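Local coordinates for protein neuraminidase (Influenza A virus, PDB 4K3Y) that forms the six-bladed beta-propeller ectodomain of a bat influenza neuraminidase-like surface protein that probably lacks the sialidase activity of classical neuraminidases, at residues I34-V46 with K51-G63. Numbering follows the deposited sequence.
Sequences IPDEQMLTRQNFV and KECRRFFVSMGYG
Thr41 pushes its methyl onto the ring of Phe57, one of several bumps that fit the two strands of this antiparallel beta hairpin together, strands 40-48 and 53-61 of a four-stranded propeller blade. CG2 stands 3.7 Å from the ring centroid, almost on the ring normal. At chi1 66° the Thr41 hydroxyl takes the slot between the backbone N and the carbonyl carbon, which turns the methyl to the phenyl face and leaves OG1 to accept a bond from Asn44 ND2. The same ND2 also bonds Glu339 OE2, on strand 335-343 of the adjoining blade.

Between Arg42 and Phe45 the pairing slips by one residue, a beta bulge where Gln43 turns the chain through a corner. Arg42 and Val58 exchange two backbone bonds before it, and Phe45 and Phe56 two after. Beyond the bulge, Phe45 lays its ring over the CB of Phe56, with CZ 3.4 Å from that carbon. The two rings run nearly parallel, planes at 15°, but are slid so far apart that they barely overlap; the Phe56 ring also meets that of Trp111 in the next blade, planes inclined.

Toward the other end the Met39 side chain, CG anti to its N and then bent twice, folds into the hollow between Ser59 and Tyr62. Its SD touches Ser59 CB and lies obliquely to the tyrosine ring, 4.3 Å from the centroid, a Met-aromatic contact, while CE approaches the phenol oxygen. Here Pro35 and Glu37 pack on a second subunit. On the sheet face bearing Thr41, Arg55, paired with Val46, reaches back to the bulge: its NH1 gives a 2.8 Å bond to Asn44 OD1, coming from above the amide's carbonyl plane, 48° out of it.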
loop_
_atom_site.group_PDB
_atom_site.type_symbol
_atom_site.label_atom_id
_atom_site.label_comp_id
_atom_site.label_asym_id
_atom_site.label_seq_id
_atom_site.Cartn_x
_atom_site.Cartn_y
_atom_site.Cartn_z
ATOM N N ILE C 34 12.115 20.756 -1.454
ATOM C CA ILE C 34 11.110 19.717 -1.233
ATOM C C ILE C 34 9.962 19.858 -2.233
ATOM O O ILE C 34 9.431 20.964 -2.415
ATOM C CB ILE C 34 10.497 19.805 0.171
ATOM C CG1 ILE C 34 11.587 19.702 1.237
ATOM C CG2 ILE C 34 9.438 18.710 0.354
ATOM C CD1 ILE C 34 11.044 19.699 2.665
ATOM N N PRO C 35 9.580 18.742 -2.889
ATOM C CA PRO C 35 8.395 18.691 -3.764
ATOM C C PRO C 35 7.104 19.116 -3.050
ATOM O O PRO C 35 6.925 18.839 -1.853
ATOM C CB PRO C 35 8.322 17.210 -4.164
ATOM C CG PRO C 35 9.736 16.748 -4.123
ATOM C CD PRO C 35 10.350 17.484 -2.940
ATOM N N ASP C 36 6.215 19.780 -3.785
ATOM C CA ASP C 36 5.030 20.388 -3.187
ATOM C C ASP C 36 3.999 19.345 -2.736
ATOM O O ASP C 36 3.138 19.632 -1.894
ATOM C CB ASP C 36 4.393 21.396 -4.157
ATOM C CG ASP C 36 5.263 22.632 -4.385
ATOM O OD1 ASP C 36 5.970 23.051 -3.440
ATOM O OD2 ASP C 36 5.238 23.188 -5.511
ATOM N N GLU C 37 4.105 18.134 -3.286
ATOM C CA GLU C 37 3.151 17.066 -2.988
ATOM C C GLU C 37 3.400 16.464 -1.626
ATOM O O GLU C 37 2.580 15.680 -1.143
ATOM C CB GLU C 37 3.208 15.942 -4.025
ATOM C CG GLU C 37 3.302 16.410 -5.457
ATOM C CD GLU C 37 4.736 16.578 -5.900
ATOM O OE1 GLU C 37 5.592 15.786 -5.446
ATOM O OE2 GLU C 37 5.011 17.503 -6.690
ATOM N N GLN C 38 4.536 16.802 -1.015
ATOM C CA GLN C 38 4.824 16.304 0.327
ATOM C C GLN C 38 4.037 17.078 1.382
ATOM O O GLN C 38 3.828 18.298 1.266
ATOM C CB GLN C 38 6.322 16.336 0.642
ATOM C CG GLN C 38 7.152 15.299 -0.098
ATOM C CD GLN C 38 8.614 15.278 0.354
ATOM O OE1 GLN C 38 8.936 15.643 1.485
ATOM N NE2 GLN C 38 9.499 14.851 -0.535
ATOM N N MET C 39 3.565 16.348 2.385
ATOM C CA MET C 39 3.086 16.949 3.616
ATOM C C MET C 39 4.228 17.781 4.247
ATOM O O MET C 39 5.392 17.338 4.287
ATOM C CB MET C 39 2.646 15.840 4.583
ATOM C CG MET C 39 2.255 16.317 5.968
ATOM S SD MET C 39 0.601 17.016 5.971
ATOM C CE MET C 39 -0.369 15.550 6.295
ATOM N N LEU C 40 3.899 18.989 4.706
ATOM C CA LEU C 40 4.836 19.806 5.468
ATOM C C LEU C 40 4.990 19.217 6.859
ATOM O O LEU C 40 4.023 19.076 7.588
ATOM C CB LEU C 40 4.354 21.254 5.578
ATOM C CG LEU C 40 4.811 22.239 4.500
ATOM C CD1 LEU C 40 4.842 21.583 3.123
ATOM C CD2 LEU C 40 3.897 23.449 4.489
ATOM N N THR C 41 6.218 18.880 7.226
ATOM C CA THR C 41 6.482 18.221 8.496
ATOM C C THR C 41 7.188 19.136 9.488
ATOM O O THR C 41 7.904 20.063 9.096
ATOM C CB THR C 41 7.386 17.011 8.289
ATOM O OG1 THR C 41 8.680 17.457 7.857
ATOM C CG2 THR C 41 6.797 16.117 7.238
ATOM N N ARG C 42 6.979 18.857 10.772
ATOM C CA ARG C 42 7.736 19.478 11.851
ATOM C C ARG C 42 7.834 18.520 13.051
ATOM O O ARG C 42 7.080 17.547 13.141
ATOM C CB ARG C 42 7.134 20.838 12.249
ATOM C CG ARG C 42 5.776 20.792 12.945
ATOM C CD ARG C 42 5.423 22.174 13.511
ATOM N NE ARG C 42 4.607 22.098 14.723
ATOM C CZ ARG C 42 5.098 21.917 15.948
ATOM N NH1 ARG C 42 6.404 21.786 16.135
ATOM N NH2 ARG C 42 4.279 21.861 16.987
ATOM N N GLN C 43 8.765 18.802 13.960
ATOM C CA GLN C 43 9.043 17.921 15.091
ATOM C C GLN C 43 9.321 16.487 14.601
ATOM O O GLN C 43 8.792 15.510 15.137
ATOM C CB GLN C 43 7.904 17.961 16.132
ATOM C CG GLN C 43 8.347 17.727 17.598
ATOM C CD GLN C 43 7.778 16.435 18.220
ATOM O OE1 GLN C 43 7.052 16.481 19.213
ATOM N NE2 GLN C 43 8.128 15.286 17.647
ATOM N N ASN C 44 10.165 16.358 13.583
ATOM C CA ASN C 44 10.556 15.037 13.125
ATOM C C ASN C 44 11.432 14.313 14.144
ATOM O O ASN C 44 12.154 14.931 14.926
ATOM C CB ASN C 44 11.257 15.118 11.768
ATOM C CG ASN C 44 10.386 15.751 10.709
ATOM O OD1 ASN C 44 9.701 15.059 9.965
ATOM N ND2 ASN C 44 10.400 17.076 10.642
ATOM N N PHE C 45 11.326 12.993 14.144
ATOM C CA PHE C 45 12.249 12.138 14.870
ATOM C C PHE C 45 12.064 10.711 14.354
ATOM O O PHE C 45 11.086 10.393 13.665
ATOM C CB PHE C 45 12.029 12.211 16.394
ATOM C CG PHE C 45 10.754 11.572 16.852
ATOM C CD1 PHE C 45 9.563 12.291 16.863
ATOM C CD2 PHE C 45 10.736 10.235 17.258
ATOM C CE1 PHE C 45 8.367 11.689 17.285
ATOM C CE2 PHE C 45 9.551 9.629 17.673
ATOM C CZ PHE C 45 8.364 10.361 17.694
ATOM N N VAL C 46 13.009 9.850 14.694
ATOM C CA VAL C 46 12.980 8.502 14.193
ATOM C C VAL C 46 12.831 7.525 15.343
ATOM O O VAL C 46 13.487 7.663 16.393
ATOM C CB VAL C 46 14.248 8.197 13.407
ATOM C CG1 VAL C 46 14.269 6.740 12.942
ATOM C CG2 VAL C 46 14.338 9.144 12.224
ATOM N N LYS C 51 10.854 -4.517 12.821
ATOM C CA LYS C 51 10.737 -4.719 11.375
ATOM C C LYS C 51 11.261 -3.546 10.528
ATOM O O LYS C 51 11.731 -3.756 9.411
ATOM C CB LYS C 51 9.282 -5.019 10.994
ATOM C CG LYS C 51 8.620 -6.115 11.832
ATOM C CD LYS C 51 9.360 -7.454 11.722
ATOM C CE LYS C 51 8.733 -8.541 12.603
ATOM N NZ LYS C 51 9.692 -9.646 12.905
ATOM N N GLU C 52 11.176 -2.319 11.048
ATOM C CA GLU C 52 11.559 -1.133 10.268
ATOM C C GLU C 52 11.865 0.101 11.132
ATOM O O GLU C 52 11.639 0.105 12.349
ATOM C CB GLU C 52 10.458 -0.777 9.257
ATOM C CG GLU C 52 9.101 -0.613 9.918
ATOM C CD GLU C 52 7.988 -0.256 8.955
ATOM O OE1 GLU C 52 8.145 -0.506 7.735
ATOM O OE2 GLU C 52 6.945 0.271 9.429
ATOM N N CYS C 53 12.376 1.149 10.488
ATOM C CA CYS C 53 12.513 2.446 11.136
ATOM C C CYS C 53 11.395 3.349 10.631
ATOM O O CYS C 53 11.129 3.392 9.424
ATOM C CB CYS C 53 13.884 3.052 10.833
ATOM S SG CYS C 53 15.195 2.274 11.776
ATOM N N ARG C 54 10.715 4.052 11.536
ATOM C CA ARG C 54 9.698 5.012 11.092
ATOM C C ARG C 54 10.060 6.447 11.434
ATOM O O ARG C 54 10.691 6.732 12.460
ATOM C CB ARG C 54 8.288 4.681 11.618
ATOM C CG ARG C 54 7.718 3.372 11.084
ATOM C CD ARG C 54 6.254 3.159 11.471
ATOM N NE ARG C 54 5.310 3.999 10.715
ATOM C CZ ARG C 54 5.034 3.869 9.411
ATOM N NH1 ARG C 54 5.650 2.942 8.681
ATOM N NH2 ARG C 54 4.148 4.677 8.822
ATOM N N ARG C 55 9.651 7.333 10.534
ATOM C CA ARG C 55 9.817 8.773 10.669
ATOM C C ARG C 55 8.511 9.343 11.216
ATOM O O ARG C 55 7.518 9.475 10.481
ATOM C CB ARG C 55 10.072 9.402 9.292
ATOM C CG ARG C 55 10.849 10.689 9.343
ATOM C CD ARG C 55 10.147 11.844 8.671
ATOM N NE ARG C 55 10.664 12.089 7.322
ATOM C CZ ARG C 55 10.625 13.258 6.680
ATOM N NH1 ARG C 55 10.114 14.335 7.256
ATOM N NH2 ARG C 55 11.119 13.353 5.452
ATOM N N PHE C 56 8.504 9.671 12.499
ATOM C CA PHE C 56 7.357 10.328 13.089
ATOM C C PHE C 56 7.461 11.838 12.969
ATOM O O PHE C 56 8.562 12.401 12.973
ATOM C CB PHE C 56 7.234 9.909 14.536
ATOM C CG PHE C 56 6.814 8.497 14.690
ATOM C CD1 PHE C 56 7.733 7.466 14.547
ATOM C CD2 PHE C 56 5.483 8.192 14.928
ATOM C CE1 PHE C 56 7.333 6.161 14.663
ATOM C CE2 PHE C 56 5.080 6.890 15.043
ATOM C CZ PHE C 56 6.001 5.870 14.913
ATOM N N PHE C 57 6.307 12.486 12.860
ATOM C CA PHE C 57 6.262 13.939 12.761
ATOM C C PHE C 57 4.860 14.504 12.994
ATOM O O PHE C 57 3.860 13.762 13.063
ATOM C CB PHE C 57 6.773 14.408 11.398
ATOM C CG PHE C 57 5.964 13.906 10.244
ATOM C CD1 PHE C 57 4.846 14.609 9.797
ATOM C CD2 PHE C 57 6.319 12.733 9.592
ATOM C CE1 PHE C 57 4.099 14.151 8.720
ATOM C CE2 PHE C 57 5.568 12.263 8.512
ATOM C CZ PHE C 57 4.460 12.974 8.077
ATOM N N VAL C 58 4.809 15.828 13.120
ATOM C CA VAL C 58 3.552 16.558 13.206
ATOM C C VAL C 58 3.391 17.352 11.912
ATOM O O VAL C 58 4.363 17.891 11.394
ATOM C CB VAL C 58 3.526 17.469 14.447
ATOM C CG1 VAL C 58 2.242 18.297 14.485
ATOM C CG2 VAL C 58 3.671 16.617 15.727
ATOM N N SER C 59 2.181 17.396 11.364
ATOM C CA SER C 59 1.979 17.992 10.037
ATOM C C SER C 59 1.688 19.486 10.108
ATOM O O SER C 59 1.302 20.002 11.161
ATOM C CB SER C 59 0.795 17.354 9.367
ATOM O OG SER C 59 -0.359 17.673 10.119
ATOM N N MET C 60 1.879 20.165 8.975
ATOM C CA MET C 60 1.519 21.570 8.808
ATOM C C MET C 60 0.692 21.737 7.523
ATOM O O MET C 60 0.209 22.832 7.222
ATOM C CB MET C 60 2.767 22.456 8.735
ATOM C CG MET C 60 3.740 22.329 9.902
ATOM S SD MET C 60 5.355 23.063 9.536
ATOM C CE MET C 60 4.906 24.728 9.051
ATOM N N GLY C 61 0.550 20.653 6.759
ATOM C CA GLY C 61 -0.319 20.644 5.593
ATOM C C GLY C 61 0.355 20.668 4.233
ATOM O O GLY C 61 1.386 20.032 4.021
ATOM N N TYR C 62 -0.235 21.414 3.306
ATOM C CA TYR C 62 0.217 21.418 1.918
ATOM C C TYR C 62 0.136 22.810 1.298
ATOM O O TYR C 62 -0.534 23.695 1.833
ATOM C CB TYR C 62 -0.671 20.484 1.094
ATOM C CG TYR C 62 -0.703 19.045 1.557
ATOM C CD1 TYR C 62 0.245 18.135 1.105
ATOM C CD2 TYR C 62 -1.691 18.589 2.427
ATOM C CE1 TYR C 62 0.220 16.814 1.510
ATOM C CE2 TYR C 62 -1.724 17.264 2.842
ATOM C CZ TYR C 62 -0.761 16.380 2.378
ATOM O OH TYR C 62 -0.767 15.058 2.773
ATOM N N GLY C 63 0.805 22.994 0.160
ATOM C CA GLY C 63 0.617 24.188 -0.651
ATOM C C GLY C 63 -0.691 24.140 -1.436
ATOM O O GLY C 63 -1.294 25.166 -1.767
#